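Local coordinates for extracellular solute-binding protein, family 1 (Bifidobacterium longum subsp. infantis, PDB 6FTH) that binds human milk oligosaccharides as an extracellular solute-binding protein, probably handing them to the membrane permease of its ABC transporter, at residues A39-K42 / I43-Q47; S362-Y365 / S366-F370; L102-L106 / S107-D111; K446-I449 / P450-V453; A90-P93 / A94-A97. All blocks are in the same frame, centred on the assembly; numbering follows the deposited sequence.

Interactions 1 and 2 lie on the same side of the chain's centre and share helix 47-56, which follows the first directly and packs against the second. Interactions 3 and 5 meet through Phe103, which packs on both Phe91 and Ala96, and both lean on strand 339-343. Interaction 4, about 37 Å from interaction 1 between centres and across the chain's centre from it, packs against helix 503-518. Buried interactions 2 and 4 combine backbone bonds with apolar contacts and side-chain hydrogen bonds; surface interaction 3 depends on carboxylates, a serine and a lysine. Interactions 1 and 5, both partly buried, form turns leading into helices, and each uses an asparagine.

Interaction 1: A39-K42 / I43-Q47; sequences ATDK and IANMQ
Asp41 and Asn45 meet with their side chains at about a right angle, the carboxylate and amide planes turned 61° from each other. Asn45 ND2 gives its hydrogen to Asp41 OD1 at 3.0 Å in a nearly straight bond (169°); Asp41 OD1 lies close to the amide plane of Asn45, while ND2 reaches it on the syn side, well out of the carboxylate plane. From the same face, on the anti side, Lys42 N reaches that oxygen at 2.7 Å. With CG swung away from its own N and beside the carbonyl carbon (chi1 -157°), Asp41 can take both donors. The connection follows strand 29-36, consistent with the first beta-alpha unit of a type II periplasmic-binding fold: a short 3-10 turn over 43-45 leads through Met46, the N-cap, into helix 47-56. Asn45 N closes the turn on Lys42 O at 3.0 Å, from above the carbonyl plane. The extended Met46 chain brings CE to 3.2 Å from Asp41 O, an oxygen that accepts a hydrogen bond from Lys36 NZ. The Lys42 tail bends over Ala44; Lys42 NZ has a long, weak ion pair with Glu64, and Glu64 also accepts from Ile43 N.

Interaction 2: S362-Y365 / S366-F370; sequences SEKY and SVQQF
Tyr365 and Gln369 form the tight part of this helical turn. The carbonyl oxygen of Tyr365 is gripped twice by the one residue: Gln369 N approaches at 2.8 Å from one face of the carbonyl plane, and Gln369 NE2 at 3.3 Å from the other. CG of Gln369 lies beside its own backbone N (chi1 -69°), which folds the amide back over the preceding turn; NE2 also donates to Ser410 O, and the residue packs on Leu405 and Phe409. Nearby, Ser366 N meets Ser362 O at 2.8 Å, almost in line with the carbonyl bond, and Val367 lies alongside Glu363, its CG2 4.1 Å from the glutamate CG.

The turn is looser round Lys364 O. The backbone bond from Gln368 N is weak, and the side chain adds a second donor, Gln368 NE2 at 3.1 Å from above the carbonyl plane of Lys364 O. The buried Gln368 runs beside buried Tyr365 with amide and ring only 22° apart. A water between them accepts from Gln368 NE2 at 2.9 Å and donates weakly to Tyr365 OH, whose main partner is Asp55; Gln368 OE1 accepts from Phe374 N. Exposed Lys364 forms the solvent side, its CG over a Tyr365 ring face. Ser362 OG, also hydrogen-bonded to Leu359 O, accepts weakly from Tyr365 N, the serine N-cap that opens alpha helix 363-371.

Interaction 3: L102-L106 / S107-D111; sequences LFEDL and SKDLD
Asp105 OD1 is gripped by Ser107 twice: the hydroxyl OG donates at 2.6 Å and the backbone N at 3.1 Å, both from the same face of the carboxylate, while Met137 N is a further donor from outside. The bond from Ser107 N closes an Asx turn. OG arrives on the syn side, put there by a chi1 of 73° that sets it between the serine's own N and carbonyl carbon. The other oxygen, OD2, forms a salt bridge with Lys108 NZ at 3.0 Å, met from above the carboxylate plane; the lysine chain bends at chi2 and chi4 and so curls back to it. Both oxygens of one acid thus hold Ser107 and Lys108, early in the 3-10 turn, whose backbone is closed by Lys108 N on Asp105 O (3.2 Å) and Asp109 N on Leu106 O (2.9 Å).

On another flank Glu104 and Asp109 cross at about a right angle with their carboxylates nearly coplanar (23°). Glu104 OE2 and Asp109 OD2 are 2.6 Å apart, and one of the two acids probably holds a proton; the second oxygen, Glu104 OE1, is in a salt bridge with Lys350. The turn lies in the loop between helices 93-98 and 114-122, with Leu106 against Phe341 of strand 339-343 and Leu354 of helix 350-360, and Leu110 on helix 114-122.

Interaction 4: K446-I449 / P450-V453; sequences KDYI and PDYV
The ring of Tyr448 has Asp451 OD1 at its edge, close to the ring plane, and the backbone of Pro450 obliquely beside it, Pro450 CA 4.0 Å from Tyr448 CD2. A second flat group, the ring of Tyr452, carries Pro450 CB over one face, 3.4 Å above the plane and offset toward the rim. Pro450 to Val453 form a type I beta turn, with Tyr452 among its central residues, closed by Val453 N on Pro450 O at 3.1 Å, in the loop that precedes helix 457-484.

Tyr448 holds the turn from outside. Its CG lies away from the backbone N (chi1 -178°), which carries the phenol alongside the proline to the aspartate; there Tyr448 OH donates to the syn lone pair of Asp451 OD1 at 2.9 Å. Ring and carboxylate planes stand 67° apart. A water lies 2.6 Å from Ile449 O and 2.7 Å from Asp451 OD1, though it cannot serve every acceptor near it at once. Asp451 OD2 has a long, weak ion pair with Lys228.

The apolar part belongs to Ile449, which also packs on Phe235 and Ala237 of strand 235-238, while Val453 rests on Trp510 and Trp513 of helix 503-518. These two residues meet branch to branch, Ile449 CG2 4.0 Å from Val453 CG2.

Interaction 5: A90-P93 / A94-A97; sequences AFFP and ANAA
Phe92 lies side by side with Asn95, its side chain pointing the same way, and presents the ring edge to the amide oxygen: Asn95 OD1 sits in the ring plane, 3.5 Å from Phe92 CB and 3.7 Å from Phe92 CD1. The amide itself stands 70° from the ring. What holds it there is the backbone, since Phe92 N donates to Asn95 OD1 at 2.9 Å in a fairly straight bond (164°). With CG beside its own N (chi1 -59°), Asn95 folds back toward the start of the helix. Phe92 is the N-cap of helix 93-98 and Asn95 the third residue of its first turn, so this is one half of a capping box; Phe92 has no side-chain acceptor for the reciprocal bond. Asn95 N bonds only weakly to Phe92 O, which also takes Ala96 N at 3.2 Å, the first regular helix bond. Ala97 N follows on Pro93 O at 3.0 Å. Pro93, the first helical residue, brings no N-H of its own. Phe91 meets Trp70 and packs on Leu78, both of helix 67-80. Since Asn95 OD1 also accepts from Lys74 NZ, two donors fix which end of the amide faces the cap, and the lysine's charge would be expected to polarise that carbonyl further.

Interaction 1: A39-K42 / I43-Q47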
loop_
_atom_site.group_PDB
_atom_site.type_symbol
_atom_site.label_atom_id
_atom_site.label_comp_id
_atom_site.label_asym_id
_atom_site.label_seq_id
_atom_site.Cartn_x
_atom_site.Cartn_y
_atom_site.Cartn_z
ATOM N N ALA A 39 -3.879 15.926 -8.293
ATOM C CA ALA A 39 -3.123 17.110 -7.875
ATOM C C ALA A 39 -1.905 17.383 -8.738
ATOM O O ALA A 39 -1.087 18.246 -8.367
ATOM C CB ALA A 39 -2.677 17.059 -6.408
ATOM N N THR A 40 -1.760 16.708 -9.871
ATOM C CA THR A 40 -0.661 16.917 -10.799
ATOM C C THR A 40 -1.065 17.870 -11.921
ATOM O O THR A 40 -2.228 17.888 -12.360
ATOM C CB THR A 40 -0.191 15.572 -11.367
ATOM O OG1 THR A 40 -1.304 14.854 -11.929
ATOM C CG2 THR A 40 0.459 14.729 -10.296
ATOM N N ASP A 41 -0.105 18.684 -12.356
ATOM C CA ASP A 41 -0.243 19.492 -13.561
ATOM C C ASP A 41 -0.306 18.574 -14.776
ATOM O O ASP A 41 -0.071 17.356 -14.700
ATOM C CB ASP A 41 0.957 20.443 -13.694
ATOM C CG ASP A 41 0.672 21.673 -14.559
ATOM O OD1 ASP A 41 -0.366 21.723 -15.255
ATOM O OD2 ASP A 41 1.513 22.601 -14.530
ATOM N N LYS A 42 -0.686 19.154 -15.903
ATOM C CA LYS A 42 -0.619 18.436 -17.161
ATOM C C LYS A 42 0.845 18.138 -17.487
ATOM O O LYS A 42 1.726 18.962 -17.242
ATOM C CB LYS A 42 -1.248 19.321 -18.238
ATOM C CG LYS A 42 -1.787 18.590 -19.446
ATOM C CD LYS A 42 -0.630 17.987 -20.207
ATOM C CE LYS A 42 -0.954 17.567 -21.580
ATOM N NZ LYS A 42 0.040 16.593 -22.024
ATOM N N ILE A 43 1.112 16.946 -18.029
ATOM C CA ILE A 43 2.491 16.549 -18.322
ATOM C C ILE A 43 3.149 17.498 -19.317
ATOM O O ILE A 43 4.342 17.805 -19.204
ATOM C CB ILE A 43 2.548 15.092 -18.821
ATOM C CG1 ILE A 43 2.071 14.146 -17.734
ATOM C CG2 ILE A 43 3.989 14.713 -19.224
ATOM C CD1 ILE A 43 2.080 12.668 -18.169
ATOM N N ALA A 44 2.403 17.928 -20.339
ATOM C CA ALA A 44 2.954 18.857 -21.323
ATOM C C ALA A 44 3.477 20.126 -20.667
ATOM O O ALA A 44 4.367 20.780 -21.225
ATOM C CB ALA A 44 1.906 19.198 -22.385
ATOM N N ASN A 45 2.945 20.490 -19.496
ATOM C CA ASN A 45 3.411 21.671 -18.772
ATOM C C ASN A 45 4.673 21.424 -17.960
ATOM O O ASN A 45 5.159 22.362 -17.318
ATOM C CB ASN A 45 2.324 22.204 -17.831
ATOM C CG ASN A 45 1.191 22.877 -18.582
ATOM O OD1 ASN A 45 1.353 23.261 -19.742
ATOM N ND2 ASN A 45 0.039 23.005 -17.931
ATOM N N MET A 46 5.218 20.207 -17.945
ATOM C CA MET A 46 6.372 19.893 -17.113
ATOM C C MET A 46 7.656 19.948 -17.933
ATOM O O MET A 46 7.768 19.278 -18.961
ATOM C CB MET A 46 6.205 18.497 -16.516
ATOM C CG MET A 46 4.978 18.379 -15.620
ATOM S SD MET A 46 4.699 16.660 -15.131
ATOM C CE MET A 46 3.077 16.758 -14.373
ATOM N N GLN A 47 8.627 20.740 -17.457
ATOM C CA GLN A 47 9.887 20.890 -18.176
ATOM C C GLN A 47 10.581 19.550 -18.397
ATOM O O GLN A 47 11.076 19.275 -19.496
ATOM C CB GLN A 47 10.806 21.861 -17.439
ATOM C CG GLN A 47 12.133 22.098 -18.144
ATOM C CD GLN A 47 11.941 22.805 -19.469
ATOM O OE1 GLN A 47 11.319 23.860 -19.523
ATOM N NE2 GLN A 47 12.443 22.213 -20.544
#

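Interaction 2: S362-Y365 / S366-F370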
loop_
_atom_site.group_PDB
_atom_site.type_symbol
_atom_site.label_atom_id
_atom_site.label_comp_id
_atom_site.label_asym_id
_atom_site.label_seq_id
_atom_site.Cartn_x
_atom_site.Cartn_y
_atom_site.Cartn_z
ATOM N N SER A 362 16.402 6.376 -15.870
ATOM C CA SER A 362 17.656 7.006 -15.504
ATOM C C SER A 362 17.440 7.871 -14.273
ATOM O O SER A 362 16.328 8.312 -13.985
ATOM C CB SER A 362 18.167 7.894 -16.651
ATOM O OG SER A 362 17.402 9.075 -16.783
ATOM N N GLU A 363 18.535 8.171 -13.569
ATOM C CA GLU A 363 18.426 9.011 -12.382
ATOM C C GLU A 363 17.861 10.383 -12.728
ATOM O O GLU A 363 16.978 10.893 -12.022
ATOM C CB GLU A 363 19.791 9.109 -11.701
ATOM C CG GLU A 363 19.810 9.906 -10.408
ATOM C CD GLU A 363 21.171 9.906 -9.741
ATOM O OE1 GLU A 363 21.830 8.844 -9.834
ATOM O OE2 GLU A 363 21.567 10.939 -9.139
ATOM N N LYS A 364 18.331 10.963 -13.845
ATOM C CA LYS A 364 17.855 12.258 -14.332
ATOM C C LYS A 364 16.330 12.339 -14.372
ATOM O O LYS A 364 15.733 13.293 -13.850
ATOM C CB LYS A 364 18.436 12.485 -15.732
ATOM C CG LYS A 364 18.043 13.779 -16.413
ATOM C CD LYS A 364 18.631 13.902 -17.845
ATOM C CE LYS A 364 20.146 14.014 -17.868
ATOM N NZ LYS A 364 20.656 14.254 -19.259
ATOM N N TYR A 365 15.677 11.340 -14.967
ATOM C CA TYR A 365 14.221 11.427 -15.143
ATOM C C TYR A 365 13.439 10.767 -14.014
ATOM O O TYR A 365 12.313 11.171 -13.737
ATOM C CB TYR A 365 13.789 10.951 -16.533
ATOM C CG TYR A 365 14.277 11.928 -17.577
ATOM C CD1 TYR A 365 13.730 13.179 -17.645
ATOM C CD2 TYR A 365 15.327 11.617 -18.411
ATOM C CE1 TYR A 365 14.199 14.137 -18.547
ATOM C CE2 TYR A 365 15.814 12.549 -19.332
ATOM C CZ TYR A 365 15.238 13.806 -19.383
ATOM O OH TYR A 365 15.716 14.749 -20.269
ATOM N N SER A 366 14.019 9.795 -13.324
ATOM C CA SER A 366 13.321 9.228 -12.175
ATOM C C SER A 366 13.180 10.260 -11.067
ATOM O O SER A 366 12.098 10.423 -10.492
ATOM C CB SER A 366 14.057 7.978 -11.674
ATOM O OG SER A 366 13.918 6.874 -12.552
ATOM N N VAL A 367 14.247 11.012 -10.786
ATOM C CA VAL A 367 14.163 12.031 -9.750
ATOM C C VAL A 367 13.197 13.136 -10.154
ATOM O O VAL A 367 12.387 13.584 -9.335
ATOM C CB VAL A 367 15.559 12.572 -9.381
ATOM C CG1 VAL A 367 15.424 13.750 -8.443
ATOM C CG2 VAL A 367 16.399 11.467 -8.743
ATOM N N GLN A 368 13.246 13.566 -11.423
ATOM C CA GLN A 368 12.369 14.655 -11.856
ATOM C C GLN A 368 10.903 14.215 -11.935
ATOM O O GLN A 368 10.005 14.998 -11.617
ATOM C CB GLN A 368 12.856 15.255 -13.173
ATOM C CG GLN A 368 14.146 16.046 -13.020
ATOM C CD GLN A 368 14.511 16.758 -14.304
ATOM O OE1 GLN A 368 14.214 17.950 -14.463
ATOM N NE2 GLN A 368 15.116 16.031 -15.242
ATOM N N GLN A 369 10.624 12.971 -12.318
ATOM C CA GLN A 369 9.232 12.530 -12.228
ATOM C C GLN A 369 8.746 12.559 -10.793
ATOM O O GLN A 369 7.605 12.928 -10.508
ATOM C CB GLN A 369 9.065 11.111 -12.745
ATOM C CG GLN A 369 9.244 10.871 -14.193
ATOM C CD GLN A 369 9.157 9.397 -14.457
ATOM O OE1 GLN A 369 8.065 8.817 -14.407
ATOM N NE2 GLN A 369 10.303 8.747 -14.623
ATOM N N PHE A 370 9.574 12.088 -9.875
ATOM C CA PHE A 370 9.135 11.880 -8.505
ATOM C C PHE A 370 8.987 13.215 -7.774
ATOM O O PHE A 370 8.036 13.403 -7.015
ATOM C CB PHE A 370 10.132 10.932 -7.810
ATOM C CG PHE A 370 9.761 10.545 -6.402
ATOM C CD1 PHE A 370 8.567 9.897 -6.117
ATOM C CD2 PHE A 370 10.642 10.786 -5.360
ATOM C CE1 PHE A 370 8.234 9.554 -4.811
ATOM C CE2 PHE A 370 10.325 10.432 -4.054
ATOM C CZ PHE A 370 9.124 9.822 -3.783
HETATM O O HOH W 1 16.105 17.069 -17.779
#

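Interaction 3: L102-L106 / S107-D111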
loop_
_atom_site.group_PDB
_atom_site.type_symbol
_atom_site.label_atom_id
_atom_site.label_comp_id
_atom_site.label_asym_id
_atom_site.label_seq_id
_atom_site.Cartn_x
_atom_site.Cartn_y
_atom_site.Cartn_z
ATOM N N LEU A 102 -1.308 -8.845 -26.397
ATOM C CA LEU A 102 -1.411 -7.400 -26.516
ATOM C C LEU A 102 -0.107 -6.688 -26.170
ATOM O O LEU A 102 0.087 -5.541 -26.594
ATOM C CB LEU A 102 -2.506 -6.901 -25.569
ATOM C CG LEU A 102 -3.663 -6.053 -26.082
ATOM C CD1 LEU A 102 -4.233 -6.589 -27.413
ATOM C CD2 LEU A 102 -4.749 -6.013 -25.008
ATOM N N PHE A 103 0.784 -7.328 -25.413
ATOM C CA PHE A 103 1.912 -6.635 -24.798
ATOM C C PHE A 103 3.245 -7.281 -25.140
ATOM O O PHE A 103 3.370 -8.504 -25.197
ATOM C CB PHE A 103 1.745 -6.587 -23.262
ATOM C CG PHE A 103 0.553 -5.785 -22.824
ATOM C CD1 PHE A 103 0.571 -4.408 -22.905
ATOM C CD2 PHE A 103 -0.590 -6.409 -22.367
ATOM C CE1 PHE A 103 -0.529 -3.649 -22.515
ATOM C CE2 PHE A 103 -1.686 -5.662 -21.970
ATOM C CZ PHE A 103 -1.650 -4.273 -22.049
ATOM N N GLU A 104 4.251 -6.434 -25.339
ATOM C CA GLU A 104 5.614 -6.898 -25.539
ATOM C C GLU A 104 6.143 -7.539 -24.262
ATOM O O GLU A 104 5.976 -7.000 -23.163
ATOM C CB GLU A 104 6.492 -5.694 -25.888
ATOM C CG GLU A 104 7.975 -5.996 -26.051
ATOM C CD GLU A 104 8.341 -6.269 -27.485
ATOM O OE1 GLU A 104 7.420 -6.469 -28.308
ATOM O OE2 GLU A 104 9.550 -6.275 -27.781
ATOM N N ASP A 105 6.815 -8.676 -24.414
ATOM C CA ASP A 105 7.531 -9.312 -23.305
ATOM C C ASP A 105 8.848 -8.567 -23.142
ATOM O O ASP A 105 9.811 -8.807 -23.874
ATOM C CB ASP A 105 7.758 -10.790 -23.599
ATOM C CG ASP A 105 8.560 -11.507 -22.511
ATOM O OD1 ASP A 105 8.939 -10.898 -21.486
ATOM O OD2 ASP A 105 8.843 -12.704 -22.705
ATOM N N LEU A 106 8.881 -7.642 -22.182
ATOM C CA LEU A 106 10.038 -6.787 -21.969
ATOM C C LEU A 106 11.245 -7.534 -21.424
ATOM O O LEU A 106 12.358 -7.000 -21.479
ATOM C CB LEU A 106 9.655 -5.657 -21.010
ATOM C CG LEU A 106 8.559 -4.731 -21.528
ATOM C CD1 LEU A 106 7.951 -3.901 -20.396
ATOM C CD2 LEU A 106 9.133 -3.820 -22.620
ATOM N N SER A 107 11.067 -8.750 -20.900
ATOM C CA SER A 107 12.224 -9.516 -20.456
ATOM C C SER A 107 13.192 -9.800 -21.599
ATOM O O SER A 107 14.380 -10.019 -21.340
ATOM C CB SER A 107 11.789 -10.843 -19.841
ATOM O OG SER A 107 11.347 -11.746 -20.843
ATOM N N LYS A 108 12.708 -9.805 -22.848
ATOM C CA LYS A 108 13.546 -10.023 -24.024
ATOM C C LYS A 108 14.234 -8.752 -24.495
ATOM O O LYS A 108 15.077 -8.827 -25.395
ATOM C CB LYS A 108 12.702 -10.545 -25.195
ATOM C CG LYS A 108 11.960 -11.859 -24.931
ATOM C CD LYS A 108 12.928 -12.984 -24.606
ATOM C CE LYS A 108 12.209 -14.325 -24.473
ATOM N NZ LYS A 108 11.270 -14.341 -23.307
ATOM N N ASP A 109 13.894 -7.600 -23.912
ATOM C CA ASP A 109 14.341 -6.296 -24.385
ATOM C C ASP A 109 15.275 -5.601 -23.400
ATOM O O ASP A 109 15.564 -4.410 -23.568
ATOM C CB ASP A 109 13.133 -5.388 -24.645
ATOM C CG ASP A 109 12.254 -5.881 -25.772
ATOM O OD1 ASP A 109 12.792 -6.535 -26.689
ATOM O OD2 ASP A 109 11.032 -5.607 -25.753
ATOM N N LEU A 110 15.763 -6.306 -22.378
ATOM C CA LEU A 110 16.484 -5.615 -21.317
ATOM C C LEU A 110 17.803 -5.012 -21.784
ATOM O O LEU A 110 18.279 -4.053 -21.173
ATOM C CB LEU A 110 16.674 -6.539 -20.115
ATOM C CG LEU A 110 15.431 -6.661 -19.223
ATOM C CD1 LEU A 110 15.583 -7.839 -18.271
ATOM C CD2 LEU A 110 15.209 -5.378 -18.442
ATOM N N ASP A 111 18.405 -5.524 -22.858
ATOM C CA ASP A 111 19.668 -4.933 -23.287
ATOM C C ASP A 111 19.472 -3.546 -23.875
ATOM O O ASP A 111 20.425 -2.761 -23.914
ATOM C CB ASP A 111 20.388 -5.854 -24.275
ATOM C CG ASP A 111 20.957 -7.094 -23.607
ATOM O OD1 ASP A 111 21.211 -7.076 -22.372
ATOM O OD2 ASP A 111 21.157 -8.095 -24.330
#

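Interaction 4: K446-I449 / P450-V453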
loop_
_atom_site.group_PDB
_atom_site.type_symbol
_atom_site.label_atom_id
_atom_site.label_comp_id
_atom_site.label_asym_id
_atom_site.label_seq_id
_atom_site.Cartn_x
_atom_site.Cartn_y
_atom_site.Cartn_z
ATOM N N LYS A 446 9.266 -17.207 4.818
ATOM C CA LYS A 446 8.548 -18.349 5.372
ATOM C C LYS A 446 7.285 -17.951 6.129
ATOM O O LYS A 446 6.363 -18.770 6.241
ATOM C CB LYS A 446 9.466 -19.193 6.263
ATOM C CG LYS A 446 10.650 -19.727 5.449
ATOM C CD LYS A 446 11.340 -20.911 6.087
ATOM C CE LYS A 446 12.189 -20.481 7.230
ATOM N NZ LYS A 446 12.635 -21.716 7.979
ATOM N N ASP A 447 7.190 -16.693 6.603
ATOM C CA ASP A 447 6.085 -16.247 7.445
ATOM C C ASP A 447 5.295 -15.108 6.798
ATOM O O ASP A 447 4.592 -14.365 7.497
ATOM C CB ASP A 447 6.586 -15.809 8.829
ATOM C CG ASP A 447 7.378 -16.879 9.550
ATOM O OD1 ASP A 447 7.038 -18.064 9.418
ATOM O OD2 ASP A 447 8.324 -16.523 10.287
ATOM N N TYR A 448 5.417 -14.961 5.485
ATOM C CA TYR A 448 4.804 -13.868 4.738
ATOM C C TYR A 448 4.746 -14.320 3.292
ATOM O O TYR A 448 5.761 -14.781 2.757
ATOM C CB TYR A 448 5.689 -12.607 4.856
ATOM C CG TYR A 448 5.159 -11.365 4.169
ATOM C CD1 TYR A 448 4.308 -10.516 4.831
ATOM C CD2 TYR A 448 5.546 -11.034 2.871
ATOM C CE1 TYR A 448 3.823 -9.371 4.211
ATOM C CE2 TYR A 448 5.087 -9.882 2.262
ATOM C CZ TYR A 448 4.221 -9.079 2.947
ATOM O OH TYR A 448 3.734 -7.947 2.320
ATOM N N ILE A 449 3.581 -14.219 2.659
ATOM C CA ILE A 449 3.463 -14.518 1.235
ATOM C C ILE A 449 4.084 -13.367 0.457
ATOM O O ILE A 449 3.536 -12.258 0.487
ATOM C CB ILE A 449 1.996 -14.719 0.839
ATOM C CG1 ILE A 449 1.373 -15.864 1.653
ATOM C CG2 ILE A 449 1.902 -14.951 -0.658
ATOM C CD1 ILE A 449 -0.142 -15.864 1.574
ATOM N N PRO A 450 5.228 -13.553 -0.203
ATOM C CA PRO A 450 5.891 -12.402 -0.834
ATOM C C PRO A 450 5.029 -11.713 -1.877
ATOM O O PRO A 450 4.179 -12.323 -2.550
ATOM C CB PRO A 450 7.164 -13.007 -1.448
ATOM C CG PRO A 450 7.466 -14.173 -0.566
ATOM C CD PRO A 450 6.089 -14.749 -0.250
ATOM N N ASP A 451 5.265 -10.404 -1.997
ATOM C CA ASP A 451 4.456 -9.574 -2.859
ATOM C C ASP A 451 4.514 -10.025 -4.316
ATOM O O ASP A 451 3.587 -9.726 -5.077
ATOM C CB ASP A 451 4.958 -8.134 -2.747
ATOM C CG ASP A 451 4.876 -7.582 -1.338
ATOM O OD1 ASP A 451 4.120 -8.147 -0.519
ATOM O OD2 ASP A 451 5.567 -6.557 -1.055
ATOM N N TYR A 452 5.567 -10.727 -4.718
ATOM C CA TYR A 452 5.759 -11.149 -6.100
ATOM C C TYR A 452 5.076 -12.476 -6.446
ATOM O O TYR A 452 5.180 -12.925 -7.592
ATOM C CB TYR A 452 7.252 -11.220 -6.426
ATOM C CG TYR A 452 8.132 -11.939 -5.423
ATOM C CD1 TYR A 452 8.192 -13.325 -5.402
ATOM C CD2 TYR A 452 8.928 -11.238 -4.533
ATOM C CE1 TYR A 452 8.991 -13.985 -4.526
ATOM C CE2 TYR A 452 9.736 -11.907 -3.629
ATOM C CZ TYR A 452 9.769 -13.279 -3.636
ATOM O OH TYR A 452 10.558 -13.987 -2.737
ATOM N N VAL A 453 4.396 -13.122 -5.504
ATOM C CA VAL A 453 3.725 -14.391 -5.795
ATOM C C VAL A 453 2.499 -14.078 -6.644
ATOM O O VAL A 453 1.522 -13.529 -6.136
ATOM C CB VAL A 453 3.330 -15.123 -4.506
ATOM C CG1 VAL A 453 2.590 -16.432 -4.826
ATOM C CG2 VAL A 453 4.559 -15.431 -3.675
HETATM O O HOH W 2 2.283 -10.143 -0.476
#

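Interaction 5: A90-P93 / A94-A97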
loop_
_atom_site.group_PDB
_atom_site.type_symbol
_atom_site.label_atom_id
_atom_site.label_comp_id
_atom_site.label_asym_id
_atom_site.label_seq_id
_atom_site.Cartn_x
_atom_site.Cartn_y
_atom_site.Cartn_z
ATOM N N ALA A 90 -0.966 1.937 -15.761
ATOM C CA ALA A 90 -2.180 1.461 -16.405
ATOM C C ALA A 90 -2.421 -0.027 -16.218
ATOM O O ALA A 90 -3.542 -0.419 -15.847
ATOM C CB ALA A 90 -2.122 1.810 -17.900
ATOM N N PHE A 91 -1.416 -0.864 -16.474
ATOM C CA PHE A 91 -1.577 -2.314 -16.538
ATOM C C PHE A 91 -0.685 -3.035 -15.536
ATOM O O PHE A 91 0.534 -2.817 -15.489
ATOM C CB PHE A 91 -1.291 -2.828 -17.946
ATOM C CG PHE A 91 -2.166 -2.202 -18.990
ATOM C CD1 PHE A 91 -3.523 -2.446 -18.997
ATOM C CD2 PHE A 91 -1.635 -1.399 -19.974
ATOM C CE1 PHE A 91 -4.339 -1.844 -19.944
ATOM C CE2 PHE A 91 -2.444 -0.811 -20.928
ATOM C CZ PHE A 91 -3.798 -1.050 -20.916
ATOM N N PHE A 92 -1.301 -3.893 -14.744
ATOM C CA PHE A 92 -0.580 -4.757 -13.835
ATOM C C PHE A 92 -0.216 -6.049 -14.538
ATOM O O PHE A 92 -0.807 -6.401 -15.571
ATOM C CB PHE A 92 -1.458 -5.088 -12.635
ATOM C CG PHE A 92 -1.614 -3.961 -11.682
ATOM C CD1 PHE A 92 -2.612 -3.019 -11.861
ATOM C CD2 PHE A 92 -0.747 -3.814 -10.611
ATOM C CE1 PHE A 92 -2.742 -1.957 -10.980
ATOM C CE2 PHE A 92 -0.882 -2.745 -9.727
ATOM C CZ PHE A 92 -1.870 -1.825 -9.918
ATOM N N PRO A 93 0.742 -6.800 -13.993
ATOM C CA PRO A 93 1.072 -8.091 -14.600
ATOM C C PRO A 93 -0.145 -8.978 -14.789
ATOM O O PRO A 93 -0.268 -9.622 -15.834
ATOM C CB PRO A 93 2.076 -8.684 -13.606
ATOM C CG PRO A 93 2.779 -7.462 -13.029
ATOM C CD PRO A 93 1.683 -6.424 -12.921
ATOM N N ALA A 94 -1.055 -9.007 -13.814
ATOM C CA ALA A 94 -2.251 -9.839 -13.949
ATOM C C ALA A 94 -3.079 -9.438 -15.168
ATOM O O ALA A 94 -3.681 -10.296 -15.822
ATOM C CB ALA A 94 -3.098 -9.747 -12.680
ATOM N N ASN A 95 -3.141 -8.134 -15.480
ATOM C CA ASN A 95 -3.909 -7.689 -16.645
ATOM C C ASN A 95 -3.274 -8.175 -17.943
ATOM O O ASN A 95 -3.971 -8.649 -18.847
ATOM C CB ASN A 95 -4.006 -6.162 -16.677
ATOM C CG ASN A 95 -4.654 -5.572 -15.439
ATOM O OD1 ASN A 95 -4.153 -4.594 -14.864
ATOM N ND2 ASN A 95 -5.783 -6.138 -15.028
ATOM N N ALA A 96 -1.956 -8.022 -18.084
ATOM C CA ALA A 96 -1.307 -8.480 -19.306
ATOM C C ALA A 96 -1.446 -9.985 -19.473
ATOM O O ALA A 96 -1.639 -10.478 -20.587
ATOM C CB ALA A 96 0.161 -8.052 -19.343
ATOM N N ALA A 97 -1.383 -10.732 -18.368
ATOM C CA ALA A 97 -1.483 -12.180 -18.454
ATOM C C ALA A 97 -2.840 -12.622 -18.988
ATOM O O ALA A 97 -2.931 -13.657 -19.656
ATOM C CB ALA A 97 -1.229 -12.800 -17.075
#